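PDB 6XYC: acetyl xylan esterase from Metagenome, which probably hydrolyses acetyl and feruloyl ester bonds on complex natural xylans, as a bifunctional alpha/beta-hydrolase esterase from the gut microbiota. Local coordinates for residues His25-Tyr30 with Lys95-Tyr100; Ala73-Asn78 with Tyr108-Ser113; Gly123-Ala128 with Val172-Met177. All coordinates share one frame; numbering follows the deposited sequence. Where two conformers were deposited one is given.

Contact 1: residues His25-Tyr30 with Lys95-Tyr100; sequences HNLDIY and KAAIRY
Leu27 meets Ala97 and Tyr100 where strand 26-32 lies against helix 89-103, one of the helices that flank the central sheet in this alpha/beta-hydrolase fold. A single methyl does the touching: Leu27 CD2 sits 4.3 Å from Ala97 CB and, at its other neighbour, 4.3 Å from Tyr100 CD1. The equal distances put that methyl between two residues three positions apart on the helix, hence on nearly the same face of it. It approaches the tyrosine ring obliquely. The first torsion of Leu27 (chi1 49°) sets CG beside both the backbone N and the carbonyl carbon, and the second (chi2 80°) then turns CD2 to the helix. Ile29, two residues on, points the same way but stays more distant, with Ile29 CD1 4.9 Å from Tyr100 CE1.

The next shell is apolar as well, for Ile75 and Ile77 of the adjacent strand 73-77 pack on Leu27, and Val15 of strand 8-16 touches Tyr100. Backbone bonds tie Leu27 to Val15 on one neighbouring strand and Asp28 to Ser76 on the other. Near the start of the strand His25 gives a polar tie to the same helix, its NE2 hydrogen-bonded to Asp93 OD1, one turn before Ala97.

Only 121 Å² is buried between the two segments, and no hydrogen bond crosses. The arrangement is thus a small apolar seam between sheet and helix, made by side chains that are all buried. The polar end of Tyr100 is satisfied elsewhere: CG lies anti to the backbone N (chi1 178°), the ring extends past Leu27, and Tyr100 OH is hydrogen-bonded to the hydroxyl of Tyr108.

Contact 2: residues Ala73-Asn78 with Tyr108-Ser113; sequences AVISIN and YNIDPS
This is a small, wholly apolar contact between strand 73-77 of the central sheet and the short strand 110-111, two elements that both pair in parallel with strand 39-45 rather than with each other. Three buried residues make it, Ala73, Ile75 and Ile110, and 95 Å² is covered in all. The closest backbone approach is that of Ala73 to Ile110, whose CA atoms are 6.9 Å apart, too far for main-chain pairing.

Ile110 supplies both touching atoms on its side, in sequence along one branch. Its CG1 meets Ala73 CB at 4.0 Å, and the methyl beyond it, Ile110 CD1, comes within 4.2 Å of Ile75 CD1, the two isoleucines reaching tip to tip. Ile75 attains this with chi2 at 99°, away from a staggered value, so the torsion may carry slight strain. Both isoleucines also touch Ala41 on the intervening strand, whose short side chain lies beside the meeting point.

At Pro112 and Ser113 the chain turns a corner, and Asp111 forms an Asx turn across it. Asp111 OD2 accepts from Ser113 N at 3.0 Å (N-H...O 163°) and from Ser113 OG at 2.8 Å, both arriving on one face of the carboxylate and well above its plane.

No hydrogen bond spans the segments. The chemistry therefore implies association through burial and shape, with directional bonding left to the neighbouring strands, 39-45 and, for 73-77, also 26-32.

Contact 3: residues Gly123-Ala128 with Val172-Met177; sequences GGHLSA and VDMAHM
In the helical turn that presents His125 and Ala128 to Val172 and Met174, the carbonyl oxygen of Gly123 is gripped twice. Ser127 N donates to Gly123 O at 3.0 Å as the regular helical bond, and Ser127 OG adds a second at 2.9 Å from the opposite face of the carbonyl plane, which fixes the serine hydroxyl against its own helix.

Across the contact there are van der Waals contacts and no hydrogen bond. Met174 CE approaches His125 CD2 to 3.8 Å and meets the ring obliquely, the two side chains crossing at about a right angle. Bends at chi2 (57°) and chi3 (75°) fold the methionine so that its methyl, not its sulfur, leads. His125 NE2 is hydrogen-bonded to Ile209 O, and the rings of Trp50 and Trp87 also meet the imidazole. Three residues further along the helix, Ala128 CB lies 4.4 Å from Val172 CG1.

The 172-177 segment has polar braces of its own. His176 ND1 donates to Asp173 OD2 at 2.7 Å, nearly in the imidazole plane and on the syn side of a carboxylate that also accepts from Asn240. Gln237 OE1 takes the N-H groups of Val172 and Asp173.

Met177 touches the bound 4-(2-aminoethyl)benzenesulfonyl fluoride, and Gly123 ends a GxSxG sequence centred on Ser121: the arrangement fits the nucleophile elbow of an alpha/beta-hydrolase, with its helix backed by a pocket-lining loop.

Overall arrangement
All three contacts are buried, with no hydrogen bond crossing any. Contacts 1 and 2 are neighbours, their centres about 8 Å apart: strands 26-32 and 73-77 pair in the same sheet, Tyr30 N lying 2.8 Å from Val74 O, and helix 89-103 comes between strands 73-77 and 110-111 in the chain, so their segments interleave. Contact 1 sets a helix on the sheet, whereas contact 2 joins strand to strand. Contact 3 lies on the opposite side of the chain's centre, about 21 Å and 24 Å from the others between centres. There, beside the inhibitor-binding pocket, a histidine-methionine contact joins an aliphatic one; contact 1 adds a tyrosine ring and contact 2 is wholly aliphatic.

Contact 1: residues His25-Tyr30 with Lys95-Tyr100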
loop_
_atom_site.group_PDB
_atom_site.type_symbol
_atom_site.label_atom_id
_atom_site.label_comp_id
_atom_site.label_asym_id
_atom_site.label_seq_id
_atom_site.Cartn_x
_atom_site.Cartn_y
_atom_site.Cartn_z
ATOM N N HIS A 25 10.862 8.102 7.326
ATOM C CA HIS A 25 9.565 8.654 7.687
ATOM C C HIS A 25 9.288 9.957 6.946
ATOM O O HIS A 25 8.621 10.851 7.476
ATOM C CB HIS A 25 9.473 8.867 9.198
ATOM C CG HIS A 25 9.297 7.600 9.975
ATOM N ND1 HIS A 25 9.746 7.456 11.270
ATOM C CD2 HIS A 25 8.720 6.419 9.641
ATOM C CE1 HIS A 25 9.456 6.240 11.701
ATOM N NE2 HIS A 25 8.832 5.591 10.732
ATOM N N ASN A 26 9.808 10.082 5.731
ATOM C CA ASN A 26 9.518 11.212 4.864
ATOM C C ASN A 26 8.496 10.825 3.805
ATOM O O ASN A 26 8.331 9.654 3.464
ATOM C CB ASN A 26 10.787 11.722 4.181
ATOM C CG ASN A 26 11.696 12.479 5.120
ATOM O OD1 ASN A 26 11.316 12.833 6.232
ATOM N ND2 ASN A 26 12.917 12.745 4.658
ATOM N N LEU A 27 7.817 11.837 3.275
ATOM C CA LEU A 27 6.921 11.647 2.145
ATOM C C LEU A 27 7.027 12.844 1.215
ATOM O O LEU A 27 7.559 13.894 1.581
ATOM C CB LEU A 27 5.468 11.453 2.604
ATOM C CG LEU A 27 4.874 12.439 3.606
ATOM C CD1 LEU A 27 4.435 13.714 2.925
ATOM C CD2 LEU A 27 3.706 11.761 4.324
ATOM N N ASP A 28 6.524 12.666 -0.003
ATOM C CA ASP A 28 6.432 13.731 -0.992
ATOM C C ASP A 28 4.966 13.948 -1.336
ATOM O O ASP A 28 4.197 12.986 -1.431
ATOM C CB ASP A 28 7.223 13.388 -2.254
ATOM C CG ASP A 28 8.671 13.048 -1.965
ATOM O OD1 ASP A 28 9.231 13.592 -0.985
ATOM O OD2 ASP A 28 9.236 12.234 -2.721
ATOM N N ILE A 29 4.576 15.207 -1.525
ATOM C CA ILE A 29 3.195 15.558 -1.845
ATOM C C ILE A 29 3.182 16.343 -3.149
ATOM O O ILE A 29 3.921 17.320 -3.291
ATOM C CB ILE A 29 2.542 16.378 -0.717
ATOM C CG1 ILE A 29 2.542 15.594 0.596
ATOM C CG2 ILE A 29 1.125 16.763 -1.103
ATOM C CD1 ILE A 29 2.091 16.407 1.791
ATOM N N TYR A 30 2.337 15.929 -4.089
ATOM C CA TYR A 30 2.173 16.602 -5.374
ATOM C C TYR A 30 0.699 16.916 -5.596
ATOM O O TYR A 30 -0.158 16.060 -5.363
ATOM C CB TYR A 30 2.686 15.741 -6.534
ATOM C CG TYR A 30 4.130 15.317 -6.420
ATOM C CD1 TYR A 30 5.145 16.101 -6.940
ATOM C CD2 TYR A 30 4.476 14.121 -5.802
ATOM C CE1 TYR A 30 6.465 15.713 -6.846
ATOM C CE2 TYR A 30 5.796 13.727 -5.697
ATOM C CZ TYR A 30 6.788 14.529 -6.224
ATOM O OH TYR A 30 8.107 14.148 -6.130
ATOM N N LYS A 95 0.463 3.786 8.645
ATOM C CA LYS A 95 -0.622 4.382 9.419
ATOM C C LYS A 95 -0.266 5.798 9.857
ATOM O O LYS A 95 -1.105 6.703 9.806
ATOM C CB LYS A 95 -0.939 3.498 10.629
ATOM C CG LYS A 95 -1.406 2.089 10.265
ATOM C CD LYS A 95 -2.890 2.042 9.918
ATOM C CE LYS A 95 -3.314 0.634 9.533
ATOM N NZ LYS A 95 -4.795 0.438 9.601
ATOM N N ALA A 96 0.985 6.012 10.268
ATOM C CA ALA A 96 1.412 7.343 10.678
ATOM C C ALA A 96 1.370 8.311 9.509
ATOM O O ALA A 96 0.987 9.474 9.666
ATOM C CB ALA A 96 2.823 7.286 11.269
ATOM N N ALA A 97 1.759 7.851 8.322
ATOM C CA ALA A 97 1.682 8.714 7.151
ATOM C C ALA A 97 0.239 9.097 6.853
ATOM O O ALA A 97 -0.046 10.253 6.524
ATOM C CB ALA A 97 2.301 8.019 5.936
ATOM N N ILE A 98 -0.683 8.134 6.948
ATOM C CA ILE A 98 -2.096 8.413 6.711
ATOM C C ILE A 98 -2.601 9.459 7.697
ATOM O O ILE A 98 -3.299 10.410 7.324
ATOM C CB ILE A 98 -2.920 7.116 6.808
ATOM C CG1 ILE A 98 -2.587 6.167 5.657
ATOM C CG2 ILE A 98 -4.401 7.446 6.816
ATOM C CD1 ILE A 98 -3.006 4.742 5.913
ATOM N N ARG A 99 -2.280 9.283 8.981
ATOM C CA ARG A 99 -2.718 10.240 9.994
ATOM C C ARG A 99 -2.155 11.629 9.717
ATOM O O ARG A 99 -2.841 12.640 9.915
ATOM C CB ARG A 99 -2.285 9.759 11.379
ATOM C CG ARG A 99 -2.965 8.482 11.853
ATOM C CD ARG A 99 -2.770 8.279 13.350
ATOM N NE ARG A 99 -1.364 8.131 13.728
ATOM C CZ ARG A 99 -0.725 6.968 13.800
ATOM N NH1 ARG A 99 -1.360 5.839 13.518
ATOM N NH2 ARG A 99 0.552 6.932 14.156
ATOM N N TYR A 100 -0.902 11.697 9.267
ATOM C CA TYR A 100 -0.295 12.988 8.964
ATOM C C TYR A 100 -1.033 13.686 7.832
ATOM O O TYR A 100 -1.301 14.892 7.899
ATOM C CB TYR A 100 1.176 12.809 8.603
ATOM C CG TYR A 100 1.840 14.111 8.234
ATOM C CD1 TYR A 100 1.810 14.591 6.932
ATOM C CD2 TYR A 100 2.475 14.873 9.198
ATOM C CE1 TYR A 100 2.409 15.786 6.599
ATOM C CE2 TYR A 100 3.072 16.068 8.877
ATOM C CZ TYR A 100 3.039 16.522 7.576
ATOM O OH TYR A 100 3.643 17.713 7.255
#

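Contact 2: residues Ala73-Asn78 with Tyr108-Ser113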
loop_
_atom_site.group_PDB
_atom_site.type_symbol
_atom_site.label_atom_id
_atom_site.label_comp_id
_atom_site.label_asym_id
_atom_site.label_seq_id
_atom_site.Cartn_x
_atom_site.Cartn_y
_atom_site.Cartn_z
ATOM N N ALA A 73 -4.471 14.552 -5.663
ATOM C CA ALA A 73 -3.208 14.780 -4.981
ATOM C C ALA A 73 -2.523 13.439 -4.744
ATOM O O ALA A 73 -3.179 12.439 -4.429
ATOM C CB ALA A 73 -3.437 15.496 -3.651
ATOM N N VAL A 74 -1.201 13.412 -4.903
ATOM C CA VAL A 74 -0.422 12.187 -4.760
ATOM C C VAL A 74 0.556 12.364 -3.611
ATOM O O VAL A 74 1.319 13.336 -3.580
ATOM C CB VAL A 74 0.321 11.825 -6.060
ATOM C CG1 VAL A 74 1.293 10.674 -5.803
ATOM C CG2 VAL A 74 -0.664 11.474 -7.176
ATOM N N ILE A 75 0.542 11.419 -2.678
ATOM C CA ILE A 75 1.456 11.417 -1.547
ATOM C C ILE A 75 2.237 10.110 -1.587
ATOM O O ILE A 75 1.674 9.040 -1.339
ATOM C CB ILE A 75 0.713 11.574 -0.212
ATOM C CG1 ILE A 75 -0.170 12.826 -0.247
ATOM C CG2 ILE A 75 1.689 11.655 0.939
ATOM C CD1 ILE A 75 -1.625 12.546 -0.553
ATOM N N SER A 76 3.525 10.192 -1.894
ATOM C CA SER A 76 4.395 9.023 -1.961
ATOM C C SER A 76 5.223 8.948 -0.688
ATOM O O SER A 76 5.934 9.900 -0.352
ATOM C CB SER A 76 5.297 9.089 -3.194
ATOM O OG SER A 76 6.024 7.883 -3.352
ATOM N N ILE A 77 5.149 7.816 0.002
ATOM C CA ILE A 77 5.702 7.706 1.343
ATOM C C ILE A 77 6.869 6.731 1.361
ATOM O O ILE A 77 6.908 5.747 0.614
ATOM C CB ILE A 77 4.629 7.270 2.367
ATOM C CG1 ILE A 77 4.115 5.857 2.048
ATOM C CG2 ILE A 77 3.470 8.255 2.386
ATOM C CD1 ILE A 77 3.225 5.271 3.125
ATOM N N ASN A 78 7.826 7.012 2.244
ATOM C CA ASN A 78 8.815 6.029 2.657
ATOM C C ASN A 78 8.290 5.223 3.844
ATOM O O ASN A 78 7.404 5.662 4.578
ATOM C CB ASN A 78 10.134 6.710 3.036
ATOM C CG ASN A 78 10.921 7.182 1.834
ATOM O OD1 ASN A 78 10.710 6.734 0.709
ATOM N ND2 ASN A 78 11.853 8.095 2.077
ATOM N N TYR A 108 -2.209 21.434 2.881
ATOM C CA TYR A 108 -1.728 21.012 1.571
ATOM C C TYR A 108 -2.809 21.091 0.497
ATOM O O TYR A 108 -2.618 20.560 -0.603
ATOM C CB TYR A 108 -1.163 19.592 1.668
ATOM C CG TYR A 108 0.049 19.485 2.580
ATOM C CD1 TYR A 108 1.265 20.035 2.207
ATOM C CD2 TYR A 108 -0.023 18.835 3.811
ATOM C CE1 TYR A 108 2.372 19.945 3.028
ATOM C CE2 TYR A 108 1.084 18.738 4.640
ATOM C CZ TYR A 108 2.280 19.298 4.240
ATOM O OH TYR A 108 3.384 19.210 5.059
ATOM N N ASN A 109 -3.928 21.758 0.783
ATOM C CA ASN A 109 -5.046 21.865 -0.156
ATOM C C ASN A 109 -5.621 20.497 -0.500
ATOM O O ASN A 109 -6.065 20.265 -1.627
ATOM C CB ASN A 109 -4.633 22.598 -1.434
ATOM C CG ASN A 109 -4.154 24.002 -1.167
ATOM O OD1 ASN A 109 -4.390 24.563 -0.097
ATOM N ND2 ASN A 109 -3.487 24.588 -2.150
ATOM N N ILE A 110 -5.603 19.582 0.461
ATOM C CA ILE A 110 -6.102 18.227 0.264
ATOM C C ILE A 110 -7.498 18.127 0.861
ATOM O O ILE A 110 -7.756 18.632 1.963
ATOM C CB ILE A 110 -5.150 17.186 0.886
ATOM C CG1 ILE A 110 -3.876 17.080 0.042
ATOM C CG2 ILE A 110 -5.846 15.841 0.983
ATOM C CD1 ILE A 110 -2.735 16.385 0.731
ATOM N N ASP A 111 -8.411 17.499 0.116
ATOM C CA ASP A 111 -9.765 17.199 0.562
ATOM C C ASP A 111 -9.749 15.860 1.291
ATOM O O ASP A 111 -9.698 14.807 0.641
ATOM C CB ASP A 111 -10.716 17.164 -0.638
ATOM C CG ASP A 111 -12.144 16.860 -0.247
ATOM O OD1 ASP A 111 -13.024 16.975 -1.119
ATOM O OD2 ASP A 111 -12.391 16.501 0.920
ATOM N N PRO A 112 -9.789 15.849 2.623
ATOM C CA PRO A 112 -9.665 14.588 3.367
ATOM C C PRO A 112 -10.906 13.709 3.344
ATOM O O PRO A 112 -10.937 12.704 4.061
ATOM C CB PRO A 112 -9.374 15.067 4.798
ATOM C CG PRO A 112 -10.123 16.367 4.902
ATOM C CD PRO A 112 -10.043 16.998 3.519
ATOM N N SER A 113 -11.937 14.049 2.563
ATOM C CA SER A 113 -13.117 13.194 2.466
ATOM C C SER A 113 -12.853 11.932 1.656
ATOM O O SER A 113 -13.657 10.998 1.712
ATOM C CB SER A 113 -14.281 13.969 1.849
ATOM O OG SER A 113 -14.019 14.319 0.500
#

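Contact 3: residues Gly123-Ala128 with Val172-Met177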
loop_
_atom_site.group_PDB
_atom_site.type_symbol
_atom_site.label_atom_id
_atom_site.label_comp_id
_atom_site.label_asym_id
_atom_site.label_seq_id
_atom_site.Cartn_x
_atom_site.Cartn_y
_atom_site.Cartn_z
ATOM N N GLY A 123 4.594 -2.729 -1.640
ATOM C CA GLY A 123 3.730 -1.579 -1.419
ATOM C C GLY A 123 2.261 -1.901 -1.614
ATOM O O GLY A 123 1.397 -1.299 -0.973
ATOM N N GLY A 124 1.956 -2.842 -2.508
ATOM C CA GLY A 124 0.596 -3.344 -2.609
ATOM C C GLY A 124 0.193 -4.155 -1.398
ATOM O O GLY A 124 -0.968 -4.120 -0.978
ATOM N N HIS A 125 1.144 -4.894 -0.821
ATOM C CA HIS A 125 0.910 -5.595 0.437
ATOM C C HIS A 125 0.550 -4.619 1.552
ATOM O O HIS A 125 -0.424 -4.827 2.286
ATOM C CB HIS A 125 2.160 -6.400 0.794
ATOM C CG HIS A 125 2.252 -6.791 2.234
ATOM N ND1 HIS A 125 2.859 -5.999 3.186
ATOM C CD2 HIS A 125 1.845 -7.910 2.878
ATOM C CE1 HIS A 125 2.807 -6.607 4.357
ATOM N NE2 HIS A 125 2.193 -7.767 4.199
ATOM N N LEU A 126 1.323 -3.536 1.687
ATOM C CA LEU A 126 1.046 -2.563 2.737
ATOM C C LEU A 126 -0.271 -1.839 2.488
ATOM O O LEU A 126 -1.022 -1.561 3.429
ATOM C CB LEU A 126 2.211 -1.575 2.837
ATOM C CG LEU A 126 3.517 -2.214 3.318
ATOM C CD1 LEU A 126 4.706 -1.306 3.167
ATOM C CD2 LEU A 126 3.364 -2.678 4.779
ATOM N N SER A 127 -0.574 -1.534 1.226
ATOM C CA SER A 127 -1.846 -0.902 0.893
ATOM C C SER A 127 -3.015 -1.812 1.254
ATOM O O SER A 127 -3.984 -1.382 1.889
ATOM C CB SER A 127 -1.876 -0.552 -0.599
ATOM O OG SER A 127 -0.925 0.451 -0.896
ATOM N N ALA A 128 -2.940 -3.084 0.855
ATOM C CA ALA A 128 -3.986 -4.033 1.221
ATOM C C ALA A 128 -4.075 -4.191 2.732
ATOM O O ALA A 128 -5.175 -4.333 3.284
ATOM C CB ALA A 128 -3.729 -5.386 0.556
ATOM N N VAL A 172 0.396 -11.189 -0.533
ATOM C CA VAL A 172 -0.623 -10.949 0.486
ATOM C C VAL A 172 -0.991 -12.215 1.252
ATOM O O VAL A 172 -1.784 -12.170 2.200
ATOM C CB VAL A 172 -1.887 -10.347 -0.154
ATOM C CG1 VAL A 172 -1.603 -8.994 -0.780
ATOM C CG2 VAL A 172 -2.473 -11.311 -1.211
ATOM N N ASP A 173 -0.421 -13.356 0.846
ATOM C CA ASP A 173 -0.798 -14.668 1.358
ATOM C C ASP A 173 0.497 -15.477 1.511
ATOM O O ASP A 173 0.805 -16.384 0.740
ATOM C CB ASP A 173 -1.801 -15.350 0.418
ATOM C CG ASP A 173 -2.287 -16.690 0.931
ATOM O OD1 ASP A 173 -2.181 -16.961 2.143
ATOM O OD2 ASP A 173 -2.790 -17.487 0.111
ATOM N N MET A 174 1.289 -15.132 2.527
ATOM C CA MET A 174 2.617 -15.710 2.647
ATOM C C MET A 174 2.591 -17.161 3.104
ATOM O O MET A 174 3.626 -17.838 3.016
ATOM C CB MET A 174 3.469 -14.871 3.604
ATOM C CG MET A 174 4.377 -13.887 2.892
ATOM S SD MET A 174 3.515 -12.727 1.808
ATOM C CE MET A 174 2.797 -11.602 3.005
ATOM N N ALA A 175 1.439 -17.669 3.555
ATOM C CA ALA A 175 1.303 -19.104 3.796
ATOM C C ALA A 175 1.398 -19.900 2.501
ATOM O O ALA A 175 1.677 -21.102 2.540
ATOM C CB ALA A 175 -0.026 -19.399 4.492
ATOM N N HIS A 176 1.191 -19.253 1.356
ATOM C CA HIS A 176 1.103 -19.943 0.077
ATOM C C HIS A 176 1.958 -19.252 -0.972
ATOM O O HIS A 176 1.531 -19.048 -2.110
ATOM C CB HIS A 176 -0.345 -20.016 -0.403
ATOM C CG HIS A 176 -1.282 -20.602 0.604
ATOM N ND1 HIS A 176 -2.428 -19.958 1.018
ATOM C CD2 HIS A 176 -1.241 -21.774 1.284
ATOM C CE1 HIS A 176 -3.051 -20.705 1.913
ATOM N NE2 HIS A 176 -2.353 -21.814 2.090
ATOM N N MET A 177 3.188 -18.900 -0.607
ATOM C CA MET A 177 4.093 -18.202 -1.511
ATOM C C MET A 177 4.967 -19.158 -2.309
ATOM O O MET A 177 5.166 -18.956 -3.512
ATOM C CB MET A 177 4.979 -17.233 -0.721
ATOM C CG MET A 177 5.773 -16.278 -1.600
ATOM S SD MET A 177 4.704 -15.248 -2.627
ATOM C CE MET A 177 4.107 -14.076 -1.412
#